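Local coordinates for multiheme cytochrome cf (Carboxydothermus ferrireducens DSM 11255, PDB 6QVM), which probably passes electrons through eleven covalently bound c-type hemes to insoluble extracellular Fe(III) while inserted in the cell's S-layer, at residues Y558-G564 and A590-C595; S417-I421 and L432-S436; K129-A133 and Y179-R183; L115-F120 and F135-K141. The contacts are given in a common frame with arbitrary orientation. Residues are numbered along the deposited sequence.

Interaction 1 (Y558-G564 and A590-C595). With HEC (heme c), chain L.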
# COMPACT_ATOMS: atom_id res chain seq x y z
N TYR A 558 -12.76 10.89 -12.94
CA TYR A 558 -11.66 11.50 -13.68
C TYR A 558 -10.85 12.43 -12.78
O TYR A 558 -11.40 13.20 -12.00
CB TYR A 558 -12.18 12.26 -14.89
CG TYR A 558 -12.40 11.40 -16.11
CD1 TYR A 558 -11.32 10.78 -16.74
CD2 TYR A 558 -13.66 11.20 -16.64
CE1 TYR A 558 -11.51 10.00 -17.86
CE2 TYR A 558 -13.86 10.41 -17.75
CZ TYR A 558 -12.78 9.81 -18.36
OH TYR A 558 -12.96 9.03 -19.47
N HIS A 559 -9.52 12.34 -12.91
CA HIS A 559 -8.59 13.17 -12.14
C HIS A 559 -8.04 14.33 -12.95
O HIS A 559 -6.95 14.82 -12.66
CB HIS A 559 -7.44 12.32 -11.61
CG HIS A 559 -7.83 11.37 -10.53
ND1 HIS A 559 -8.83 10.43 -10.68
CD2 HIS A 559 -7.35 11.20 -9.27
CE1 HIS A 559 -8.95 9.73 -9.56
NE2 HIS A 559 -8.06 10.18 -8.69
N TYR A 560 -8.77 14.78 -13.98
CA TYR A 560 -8.33 15.97 -14.70
C TYR A 560 -8.62 17.25 -13.93
O TYR A 560 -7.90 18.24 -14.10
CB TYR A 560 -8.99 16.03 -16.08
CG TYR A 560 -8.51 14.97 -17.05
CD1 TYR A 560 -7.31 15.12 -17.73
CD2 TYR A 560 -9.25 13.82 -17.27
CE1 TYR A 560 -6.86 14.16 -18.61
CE2 TYR A 560 -8.81 12.85 -18.16
CZ TYR A 560 -7.61 13.03 -18.83
OH TYR A 560 -7.16 12.07 -19.71
N PHE A 561 -9.66 17.23 -13.10
CA PHE A 561 -10.05 18.36 -12.25
C PHE A 561 -10.52 19.57 -13.04
O PHE A 561 -10.98 20.56 -12.46
CB PHE A 561 -8.91 18.74 -11.30
CG PHE A 561 -8.59 17.69 -10.28
CD1 PHE A 561 -9.31 17.59 -9.11
CD2 PHE A 561 -7.55 16.80 -10.50
CE1 PHE A 561 -9.02 16.62 -8.17
CE2 PHE A 561 -7.25 15.82 -9.56
CZ PHE A 561 -7.98 15.73 -8.40
N LYS A 562 -10.44 19.51 -14.37
CA LYS A 562 -10.96 20.57 -15.21
C LYS A 562 -12.47 20.40 -15.36
O LYS A 562 -12.95 19.33 -15.71
CB LYS A 562 -10.29 20.54 -16.58
CG LYS A 562 -8.78 20.72 -16.54
CD LYS A 562 -8.41 22.14 -16.13
CE LYS A 562 -6.90 22.29 -16.08
NZ LYS A 562 -6.47 23.72 -16.01
N VAL A 563 -13.21 21.47 -15.09
CA VAL A 563 -14.66 21.40 -15.08
C VAL A 563 -15.19 21.63 -16.49
O VAL A 563 -14.77 22.57 -17.17
CB VAL A 563 -15.24 22.44 -14.10
CG1 VAL A 563 -16.67 22.12 -13.77
CG2 VAL A 563 -14.41 22.52 -12.84
N GLY A 564 -16.10 20.77 -16.92
CA GLY A 564 -16.88 21.07 -18.10
C GLY A 564 -17.88 22.18 -17.82
O GLY A 564 -18.36 22.37 -16.71
N ALA A 590 -10.42 11.97 -23.46
CA ALA A 590 -11.34 11.93 -22.33
C ALA A 590 -12.40 13.01 -22.51
O ALA A 590 -12.09 14.12 -22.94
CB ALA A 590 -10.61 12.12 -21.00
N SER A 591 -13.64 12.68 -22.17
CA SER A 591 -14.76 13.58 -22.38
C SER A 591 -15.79 13.34 -21.29
O SER A 591 -16.18 12.19 -21.05
CB SER A 591 -15.37 13.35 -23.76
OG SER A 591 -15.82 14.57 -24.32
N TYR A 592 -16.24 14.41 -20.64
CA TYR A 592 -17.27 14.26 -19.63
C TYR A 592 -18.10 15.53 -19.50
O TYR A 592 -17.70 16.61 -19.95
CB TYR A 592 -16.68 13.88 -18.27
CG TYR A 592 -15.53 14.74 -17.78
CD1 TYR A 592 -15.76 15.93 -17.09
CD2 TYR A 592 -14.21 14.35 -17.96
CE1 TYR A 592 -14.71 16.72 -16.63
CE2 TYR A 592 -13.16 15.12 -17.50
CZ TYR A 592 -13.41 16.30 -16.84
OH TYR A 592 -12.37 17.07 -16.38
N ASN A 593 -19.26 15.38 -18.86
CA ASN A 593 -20.16 16.48 -18.53
C ASN A 593 -20.13 16.67 -17.02
O ASN A 593 -20.47 15.75 -16.27
CB ASN A 593 -21.57 16.17 -19.03
CG ASN A 593 -22.54 17.34 -18.84
OD1 ASN A 593 -22.48 18.08 -17.86
ND2 ASN A 593 -23.46 17.50 -19.80
N SER A 594 -19.74 17.87 -16.57
CA SER A 594 -19.58 18.13 -15.14
C SER A 594 -20.89 18.52 -14.46
O SER A 594 -20.87 18.77 -13.25
CB SER A 594 -18.55 19.23 -14.90
OG SER A 594 -17.23 18.78 -15.17
N CYS A 595 -22.02 18.56 -15.18
CA CYS A 595 -23.22 19.19 -14.66
C CYS A 595 -24.49 18.38 -14.83
O CYS A 595 -25.50 18.71 -14.18
CB CYS A 595 -23.43 20.56 -15.33
SG CYS A 595 -21.93 21.55 -15.45
FE HEC L . -7.63 9.28 -6.88
CHA HEC L . -10.89 8.27 -7.17
CHB HEC L . -6.58 6.26 -8.09
CHC HEC L . -4.39 10.48 -7.01
CHD HEC L . -8.51 11.96 -4.92
NA HEC L . -8.56 7.57 -7.48
C1A HEC L . -9.92 7.36 -7.55
C2A HEC L . -10.14 6.04 -8.10
C3A HEC L . -8.95 5.49 -8.35
C4A HEC L . -7.94 6.44 -7.97
CMA HEC L . -8.72 4.08 -8.93
CAA HEC L . -11.53 5.41 -8.37
CBA HEC L . -12.04 6.06 -9.66
CGA HEC L . -13.43 5.60 -9.98
O1A HEC L . -13.57 4.86 -10.98
O2A HEC L . -14.39 5.96 -9.25
NB HEC L . -5.82 8.52 -7.42
C1B HEC L . -5.64 7.27 -7.98
C2B HEC L . -4.28 7.20 -8.46
C3B HEC L . -3.66 8.35 -8.15
C4B HEC L . -4.63 9.21 -7.50
CMB HEC L . -3.66 5.96 -9.13
CAB HEC L . -2.19 8.76 -8.45
CBB HEC L . -1.87 8.75 -9.97
NC HEC L . -6.62 10.87 -6.04
C1C HEC L . -5.31 11.24 -6.32
C2C HEC L . -5.05 12.54 -5.75
C3C HEC L . -6.22 13.00 -5.23
C4C HEC L . -7.20 11.93 -5.37
CMC HEC L . -3.72 13.32 -5.92
CAC HEC L . -6.48 14.35 -4.49
CBC HEC L . -6.17 15.60 -5.35
ND HEC L . -9.42 10.00 -6.16
C1D HEC L . -9.54 11.14 -5.37
C2D HEC L . -10.93 11.33 -5.05
C3D HEC L . -11.67 10.18 -5.75
C4D HEC L . -10.66 9.41 -6.43
CMD HEC L . -11.54 12.45 -4.20
CAD HEC L . -13.19 9.94 -5.75
CBD HEC L . -13.70 10.41 -7.11
CGD HEC L . -15.21 10.38 -7.16
O1D HEC L . -15.76 10.13 -8.26
O2D HEC L . -15.86 10.61 -6.10
O HOH W 1 -11.79 15.49 -13.81
O HOH W 2 -14.35 9.91 -21.83

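Interaction 2 (S417-I421 and L432-S436). With HEC (heme c), chain K.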
# COMPACT_ATOMS: atom_id res chain seq x y z
N SER A 417 2.71 20.73 -8.17
CA SER A 417 2.49 21.52 -6.96
C SER A 417 3.79 21.92 -6.30
O SER A 417 3.86 22.98 -5.68
CB SER A 417 1.63 20.74 -5.96
OG SER A 417 2.41 19.83 -5.19
N LEU A 418 4.82 21.08 -6.38
CA LEU A 418 6.06 21.36 -5.65
C LEU A 418 6.96 22.32 -6.42
O LEU A 418 7.49 23.28 -5.85
CB LEU A 418 6.79 20.05 -5.36
CG LEU A 418 8.26 20.20 -4.99
CD1 LEU A 418 8.46 20.28 -3.48
CD2 LEU A 418 9.08 19.06 -5.59
N GLN A 419 7.18 22.06 -7.71
CA GLN A 419 8.06 22.92 -8.48
C GLN A 419 7.48 24.32 -8.67
O GLN A 419 8.22 25.25 -9.03
CB GLN A 419 8.39 22.28 -9.83
CG GLN A 419 7.36 22.50 -10.92
CD GLN A 419 7.51 21.51 -12.05
OE1 GLN A 419 7.78 20.34 -11.82
NE2 GLN A 419 7.35 21.99 -13.28
N THR A 420 6.18 24.50 -8.42
CA THR A 420 5.63 25.84 -8.30
C THR A 420 6.29 26.60 -7.16
O THR A 420 6.64 27.77 -7.29
CB THR A 420 4.12 25.76 -8.09
OG1 THR A 420 3.48 25.37 -9.32
CG2 THR A 420 3.56 27.10 -7.62
N ILE A 421 6.51 25.92 -6.03
CA ILE A 421 7.17 26.55 -4.89
C ILE A 421 8.66 26.68 -5.14
O ILE A 421 9.30 27.64 -4.69
CB ILE A 421 6.88 25.76 -3.60
CG1 ILE A 421 5.38 25.48 -3.47
CG2 ILE A 421 7.38 26.51 -2.39
CD1 ILE A 421 4.55 26.72 -3.26
N LEU A 432 4.82 24.06 1.82
CA LEU A 432 4.74 22.66 1.42
C LEU A 432 3.61 21.92 2.13
O LEU A 432 3.28 20.79 1.75
CB LEU A 432 6.08 21.98 1.69
CG LEU A 432 7.28 22.75 1.15
CD1 LEU A 432 8.58 22.21 1.72
CD2 LEU A 432 7.29 22.71 -0.37
N GLU A 433 3.02 22.55 3.15
CA GLU A 433 1.82 22.07 3.83
C GLU A 433 0.79 21.58 2.83
O GLU A 433 0.17 20.53 3.03
CB GLU A 433 1.25 23.20 4.70
CG GLU A 433 -0.22 23.08 4.99
CD GLU A 433 -0.52 23.09 6.47
OE1 GLU A 433 -0.17 22.10 7.16
OE2 GLU A 433 -1.08 24.09 6.95
N CYS A 434 0.61 22.32 1.73
CA CYS A 434 -0.36 21.96 0.70
C CYS A 434 0.30 21.64 -0.64
O CYS A 434 -0.42 21.35 -1.61
CB CYS A 434 -1.38 23.09 0.52
SG CYS A 434 -2.07 23.75 2.05
N HIS A 435 1.63 21.66 -0.73
CA HIS A 435 2.31 21.55 -2.01
C HIS A 435 3.25 20.35 -2.14
O HIS A 435 3.71 20.07 -3.25
CB HIS A 435 3.10 22.83 -2.32
CG HIS A 435 2.24 24.01 -2.68
ND1 HIS A 435 2.04 24.41 -3.98
CD2 HIS A 435 1.56 24.89 -1.91
CE1 HIS A 435 1.26 25.48 -4.00
NE2 HIS A 435 0.96 25.79 -2.75
N SER A 436 3.56 19.64 -1.06
CA SER A 436 4.57 18.60 -1.14
C SER A 436 4.16 17.37 -0.35
O SER A 436 3.84 17.47 0.84
CB SER A 436 5.93 19.11 -0.64
OG SER A 436 6.82 18.03 -0.44
FE HEC K . -0.09 27.90 -2.60
CHA HEC K . -1.68 28.09 -5.68
CHB HEC K . 2.52 29.77 -3.87
CHC HEC K . 1.24 28.24 0.58
CHD HEC K . -2.65 26.03 -1.31
NA HEC K . 0.33 28.77 -4.42
C1A HEC K . -0.45 28.71 -5.57
C2A HEC K . 0.25 29.41 -6.64
C3A HEC K . 1.41 29.86 -6.13
C4A HEC K . 1.48 29.47 -4.73
CMA HEC K . 2.50 30.66 -6.88
CAA HEC K . -0.28 29.56 -8.09
CBA HEC K . -0.67 31.02 -8.31
CGA HEC K . -1.77 31.17 -9.32
O1A HEC K . -2.56 32.14 -9.19
O2A HEC K . -1.88 30.33 -10.26
NB HEC K . 1.56 28.83 -1.79
C1B HEC K . 2.51 29.55 -2.50
C2B HEC K . 3.50 30.03 -1.56
C3B HEC K . 3.15 29.61 -0.33
C4B HEC K . 1.92 28.85 -0.46
CMB HEC K . 4.75 30.87 -1.93
CAB HEC K . 3.90 29.86 1.01
CBB HEC K . 3.89 31.36 1.35
NC HEC K . -0.60 27.25 -0.73
C1C HEC K . 0.09 27.50 0.45
C2C HEC K . -0.59 26.82 1.54
C3C HEC K . -1.71 26.26 1.03
C4C HEC K . -1.71 26.48 -0.41
CMC HEC K . -0.15 26.93 3.02
CAC HEC K . -2.78 25.41 1.77
CBC HEC K . -3.45 26.17 2.94
ND HEC K . -1.87 27.16 -3.39
C1D HEC K . -2.79 26.43 -2.63
C2D HEC K . -3.94 26.16 -3.46
C3D HEC K . -3.64 26.80 -4.83
C4D HEC K . -2.33 27.40 -4.69
CMD HEC K . -5.20 25.37 -3.02
CAD HEC K . -4.53 26.82 -6.10
CBD HEC K . -5.79 27.65 -5.82
CGD HEC K . -6.35 28.27 -7.09
O1D HEC K . -6.21 27.67 -8.19
O2D HEC K . -6.95 29.37 -6.98

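Interaction 3 (K129-A133 and Y179-R183)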
# COMPACT_ATOMS: atom_id res chain seq x y z
N LYS A 129 14.34 -41.94 23.85
CA LYS A 129 15.24 -42.28 22.76
C LYS A 129 14.51 -42.98 21.62
O LYS A 129 14.88 -42.81 20.45
CB LYS A 129 16.37 -43.16 23.29
CG LYS A 129 17.52 -43.40 22.33
CD LYS A 129 18.80 -43.62 23.12
CE LYS A 129 19.94 -44.12 22.26
NZ LYS A 129 21.17 -44.26 23.08
N GLN A 130 13.46 -43.75 21.92
CA GLN A 130 12.78 -44.48 20.87
C GLN A 130 11.81 -43.60 20.11
O GLN A 130 11.66 -43.75 18.89
CB GLN A 130 12.07 -45.71 21.43
CG GLN A 130 10.90 -45.41 22.36
CD GLN A 130 10.23 -46.66 22.88
OE1 GLN A 130 9.77 -47.50 22.11
NE2 GLN A 130 10.19 -46.80 24.20
N ARG A 131 11.14 -42.66 20.79
CA ARG A 131 10.22 -41.81 20.06
C ARG A 131 10.93 -40.64 19.39
O ARG A 131 10.39 -40.06 18.44
CB ARG A 131 9.09 -41.33 20.98
CG ARG A 131 7.83 -42.15 20.75
CD ARG A 131 6.67 -41.82 21.66
NE ARG A 131 5.85 -40.70 21.19
CZ ARG A 131 5.14 -40.70 20.05
NH1 ARG A 131 4.41 -39.64 19.73
NH2 ARG A 131 5.16 -41.74 19.24
N LEU A 132 12.13 -40.29 19.85
CA LEU A 132 12.97 -39.39 19.06
C LEU A 132 13.34 -40.03 17.73
O LEU A 132 13.33 -39.37 16.69
CB LEU A 132 14.23 -39.02 19.84
CG LEU A 132 15.27 -38.22 19.03
CD1 LEU A 132 14.73 -36.85 18.64
CD2 LEU A 132 16.58 -38.09 19.80
N ALA A 133 13.65 -41.33 17.75
CA ALA A 133 13.95 -42.04 16.50
C ALA A 133 12.73 -42.10 15.60
O ALA A 133 12.86 -42.09 14.37
CB ALA A 133 14.47 -43.44 16.81
N TYR A 179 22.48 -41.19 13.61
CA TYR A 179 21.76 -40.12 14.29
C TYR A 179 21.68 -40.37 15.79
O TYR A 179 21.75 -39.42 16.59
CB TYR A 179 20.36 -39.98 13.70
CG TYR A 179 20.34 -39.69 12.22
CD1 TYR A 179 21.26 -38.82 11.64
CD2 TYR A 179 19.40 -40.30 11.39
CE1 TYR A 179 21.24 -38.56 10.28
CE2 TYR A 179 19.38 -40.05 10.03
CZ TYR A 179 20.30 -39.18 9.48
OH TYR A 179 20.28 -38.92 8.13
N LEU A 180 21.53 -41.63 16.19
CA LEU A 180 21.61 -42.04 17.58
C LEU A 180 22.65 -43.14 17.71
O LEU A 180 23.08 -43.73 16.71
CB LEU A 180 20.24 -42.53 18.10
CG LEU A 180 19.10 -41.51 18.15
CD1 LEU A 180 17.75 -42.21 18.11
CD2 LEU A 180 19.22 -40.64 19.40
N SER A 181 23.05 -43.44 18.94
CA SER A 181 24.12 -44.39 19.18
C SER A 181 23.61 -45.58 19.98
O SER A 181 22.56 -45.51 20.63
CB SER A 181 25.29 -43.74 19.91
OG SER A 181 24.89 -43.25 21.18
N ALA A 182 24.37 -46.66 19.91
CA ALA A 182 24.21 -47.80 20.80
C ALA A 182 25.39 -47.84 21.77
O ALA A 182 26.36 -47.10 21.62
CB ALA A 182 24.10 -49.11 20.01
N ARG A 183 25.30 -48.72 22.76
CA ARG A 183 26.40 -48.94 23.68
C ARG A 183 26.76 -50.41 23.72
O ARG A 183 25.89 -51.28 23.67
CB ARG A 183 26.08 -48.44 25.09
CG ARG A 183 24.67 -48.65 25.52
CD ARG A 183 24.45 -48.10 26.96
NE ARG A 183 25.00 -49.04 27.92
CZ ARG A 183 24.30 -50.00 28.51
NH1 ARG A 183 24.91 -50.82 29.36
NH2 ARG A 183 23.01 -50.21 28.20

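Interaction 4 (L115-F120 and F135-K141)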
# COMPACT_ATOMS: atom_id res chain seq x y z
N LEU A 115 6.33 -30.29 7.47
CA LEU A 115 5.24 -31.21 7.75
C LEU A 115 4.31 -30.63 8.80
O LEU A 115 4.69 -29.76 9.59
CB LEU A 115 5.79 -32.56 8.23
CG LEU A 115 6.81 -33.25 7.32
CD1 LEU A 115 7.45 -34.43 8.04
CD2 LEU A 115 6.15 -33.70 6.03
N SER A 116 3.08 -31.12 8.81
CA SER A 116 2.15 -30.74 9.86
C SER A 116 2.57 -31.36 11.19
O SER A 116 3.20 -32.42 11.24
CB SER A 116 0.73 -31.17 9.51
OG SER A 116 -0.17 -30.89 10.57
N GLU A 117 2.22 -30.68 12.29
CA GLU A 117 2.48 -31.24 13.61
C GLU A 117 1.67 -32.50 13.87
O GLU A 117 1.99 -33.26 14.79
CB GLU A 117 2.19 -30.19 14.69
CG GLU A 117 3.11 -28.98 14.64
CD GLU A 117 2.74 -27.93 15.67
OE1 GLU A 117 2.00 -28.26 16.62
OE2 GLU A 117 3.17 -26.77 15.51
N SER A 118 0.62 -32.74 13.06
CA SER A 118 -0.20 -33.93 13.23
C SER A 118 0.42 -35.16 12.59
O SER A 118 0.15 -36.29 13.03
CB SER A 118 -1.59 -33.69 12.64
OG SER A 118 -1.51 -33.45 11.24
N ALA A 119 1.25 -34.98 11.56
CA ALA A 119 1.91 -36.11 10.92
C ALA A 119 2.77 -36.90 11.90
O ALA A 119 3.18 -38.02 11.59
CB ALA A 119 2.76 -35.64 9.74
N PHE A 120 3.05 -36.33 13.08
CA PHE A 120 3.82 -37.02 14.11
C PHE A 120 2.93 -37.72 15.13
O PHE A 120 3.43 -38.56 15.88
CB PHE A 120 4.75 -36.02 14.81
CG PHE A 120 5.72 -35.35 13.88
CD1 PHE A 120 5.32 -34.28 13.09
CD2 PHE A 120 7.03 -35.78 13.80
CE1 PHE A 120 6.22 -33.66 12.23
CE2 PHE A 120 7.93 -35.17 12.95
CZ PHE A 120 7.53 -34.11 12.16
N PHE A 135 10.02 -39.75 15.62
CA PHE A 135 9.86 -38.39 15.12
C PHE A 135 10.90 -38.07 14.05
O PHE A 135 10.61 -37.36 13.08
CB PHE A 135 9.96 -37.37 16.26
CG PHE A 135 8.86 -37.46 17.26
CD1 PHE A 135 7.61 -37.94 16.89
CD2 PHE A 135 9.06 -37.05 18.56
CE1 PHE A 135 6.58 -38.02 17.83
CE2 PHE A 135 8.03 -37.12 19.50
CZ PHE A 135 6.80 -37.61 19.13
N LEU A 136 12.12 -38.58 14.22
CA LEU A 136 13.16 -38.34 13.23
C LEU A 136 12.84 -39.02 11.90
O LEU A 136 13.20 -38.51 10.84
CB LEU A 136 14.51 -38.82 13.76
CG LEU A 136 15.72 -38.40 12.93
CD1 LEU A 136 15.81 -36.88 12.85
CD2 LEU A 136 16.98 -38.97 13.54
N MET A 137 12.17 -40.17 11.95
CA MET A 137 11.79 -40.85 10.72
C MET A 137 10.71 -40.07 9.98
O MET A 137 10.78 -39.91 8.75
CB MET A 137 11.31 -42.26 11.03
CG MET A 137 10.73 -42.99 9.85
SD MET A 137 9.71 -44.38 10.36
CE MET A 137 8.40 -43.52 11.22
N VAL A 138 9.70 -39.58 10.71
CA VAL A 138 8.67 -38.73 10.11
C VAL A 138 9.31 -37.50 9.48
O VAL A 138 9.13 -37.21 8.29
CB VAL A 138 7.62 -38.34 11.16
CG1 VAL A 138 6.57 -37.43 10.54
CG2 VAL A 138 6.99 -39.56 11.78
N ALA A 139 10.08 -36.76 10.28
CA ALA A 139 10.62 -35.49 9.83
C ALA A 139 11.55 -35.66 8.63
O ALA A 139 11.55 -34.84 7.71
CB ALA A 139 11.33 -34.77 10.97
N LEU A 140 12.36 -36.72 8.63
CA LEU A 140 13.20 -36.99 7.47
C LEU A 140 12.44 -37.70 6.35
O LEU A 140 13.05 -38.03 5.33
CB LEU A 140 14.43 -37.82 7.86
CG LEU A 140 15.48 -37.10 8.72
CD1 LEU A 140 16.83 -37.78 8.60
CD2 LEU A 140 15.57 -35.63 8.31
N LYS A 141 11.15 -37.95 6.54
CA LYS A 141 10.29 -38.60 5.56
C LYS A 141 10.96 -39.86 5.00
O LYS A 141 11.12 -40.04 3.79
CB LYS A 141 9.90 -37.63 4.44
CG LYS A 141 9.14 -36.40 4.92
CD LYS A 141 8.75 -35.51 3.76
CE LYS A 141 9.94 -35.14 2.90
NZ LYS A 141 9.68 -33.94 2.07

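Interaction 1 (Y558-G564 and A590-C595)
Tyr558 begins the segment by laying its ring beside that of Tyr592. The planes are 25° apart but slid past each other (centroids 5.3 Å), and contact is at Tyr558 CD2 and Tyr592 CD2, 3.5 Å apart. A water joins Tyr558 OH (2.9 Å) to the backbone Ser591 N (2.9 Å). His559 turns the other way, its NE2 binding FE of heme L at 2.1 Å; His477 is the second protein ligand. Tyr560 comes back to the strand, CE2 resting 3.4 Å from Ala590 CB, while its hydroxyl reaches Asn572. At Phe561 the chain turns with positive phi, and a second water accepts from Phe561 N (2.8 Å) and donates to Tyr592 OH (3.1 Å). Tyr592 OH donates in turn to Lys562 O in a very short 2.4 Å bond, while Lys562 NZ hydrogen-bonds a propionate of another heme. Val563 CG1 packs on Ser594 CB at 3.6 Å, and Gly564 N donates to Ser594 OG at 2.9 Å, a hydroxyl also bonded to Cys552 O. Because Cys595, the first cysteine of a CXXCH motif, is thioether-linked to a further heme, these bonds tie the loop carrying one heme's axial histidine to the attachment point of another.

Interaction 2 (S417-I421 and L432-S436)
Ile421 lays its CD1 methyl over the face of the His435 imidazole, 3.5 Å from the ring centroid and only 8° off the normal, a CH-pi contact. The same CD1 atom lies 3.6 Å from C1B of heme K, so the side chain fills the corner between ring and porphyrin. His435 ends a CXXCH heme-binding motif: Cys434 SG is bonded to heme CAC at 1.8 Å, and His435 NE2 binds FE at 2.4 Å. The other ring nitrogen, His435 ND1, donates to Ser417 O at 2.9 Å, while Ser417 OG donates to His435 O across a very short 2.3 Å. Further from the heme, Leu418 CD1 and Ile421 CG2 approach Leu432 CD2 at 4.1 and 4.3 Å. Ser436 is the N-cap of helix 437-449, its hydroxyl bonding Tyr439 N and Leu469 O. With ND1 holding the proton, NE2 is left to bind the metal, and the bond to Ser417 probably helps to set the rotation of the imidazole about its iron bond and to increase its donor strength.

Interaction 3 (K129-A133 and Y179-R183)
Nearly fully extended, the side chain of Lys129 has all four chi angles in the t well and runs out from the first turn of its helix until NZ donates to Ser181 O at 3.1 Å; a long, weak ion pair with Glu201 is a second interaction of that amine. Beneath this arm sits Leu180, whose mt rotamer sends its two methyls against the helix. CD1 of Leu180 lies 3.7 Å from Ala133 CB and 3.8 Å from Lys129 O, and CD2 of Leu180 meets Leu132 CD2 at 3.7 Å. Leu132 adopts tp, which brings that methyl round to the leucine opposite. The lysine bonds the backbone carbonyl of Ser181, whose CB points away. The chain from Leu180 onward is extended and leads into strand 183-185. This part of the protein is consistent with its S-layer binding domain, and neither segment contributes to a heme pocket. Here Leu180 plugs the gap between helix 129-139 and its neighbours, touching Leu171 and Ala174 of helix 165-176 and Glu201 of helix 199-212.

Interaction 4 (L115-F120 and F135-K141)
Sequence and topology here are consistent with an S-layer homology repeat, in which a loop after one core helix, 102-113, folds against the next, 129-139. The packing is apolar, with no hydrogen bond between the segments. One bump is Val138: its CG1 methyl enters a hollow walled by Leu115 CD1 at 4.0 Å, Ala119 CB at 4.3 Å and Ala119 O at 3.6 Å, and floored by the Phe120 ring. Over that ring the same methyl stands 3.7 Å from the centroid and 15° off the normal, a CH-pi contact. Phe120 in turn pushes into the helix surface, with CE2 3.5 Å from Phe135 O and 4.0 Å from Ala139 CB, while Phe120 CD2 touches Phe135 CD1 at 3.8 Å. Both phenylalanines also lean on Val106 of helix 102-113, so the loop, this helix and its successor share one apolar core. Leu115 fits against the end of helix 129-139, where Lys141 has positive phi in a Schellman motif. The leucine rests against the backbone at Ala139, with Leu115 CD1 3.8 Å from Ala139 CA and 3.3 Å from Val138 O. At the outer edge, Leu115 CD2 meets Lys141 CD at 3.9 Å.

In the fold
The four contacts fall into two groups on opposite sides of the chain's centre. Interactions 1 and 2 belong to the heme-bearing part: their centres are 24 Å apart and their nearest atoms about 11 Å, so they do not touch, yet each holds an axial histidine of a different heme. Interactions 3 and 4 lie in the probable S-layer binding region and share helix 129-139. Their centres are 16 Å apart and they touch directly, Tyr179 CD2 packing 3.5 Å from Leu136 CD2. Between the centres of interactions 1 and 3 lie 77 Å, and 60 Å separate those of 2 and 4, in keeping with a modular protein whose anchoring and electron-carrying parts are distinct.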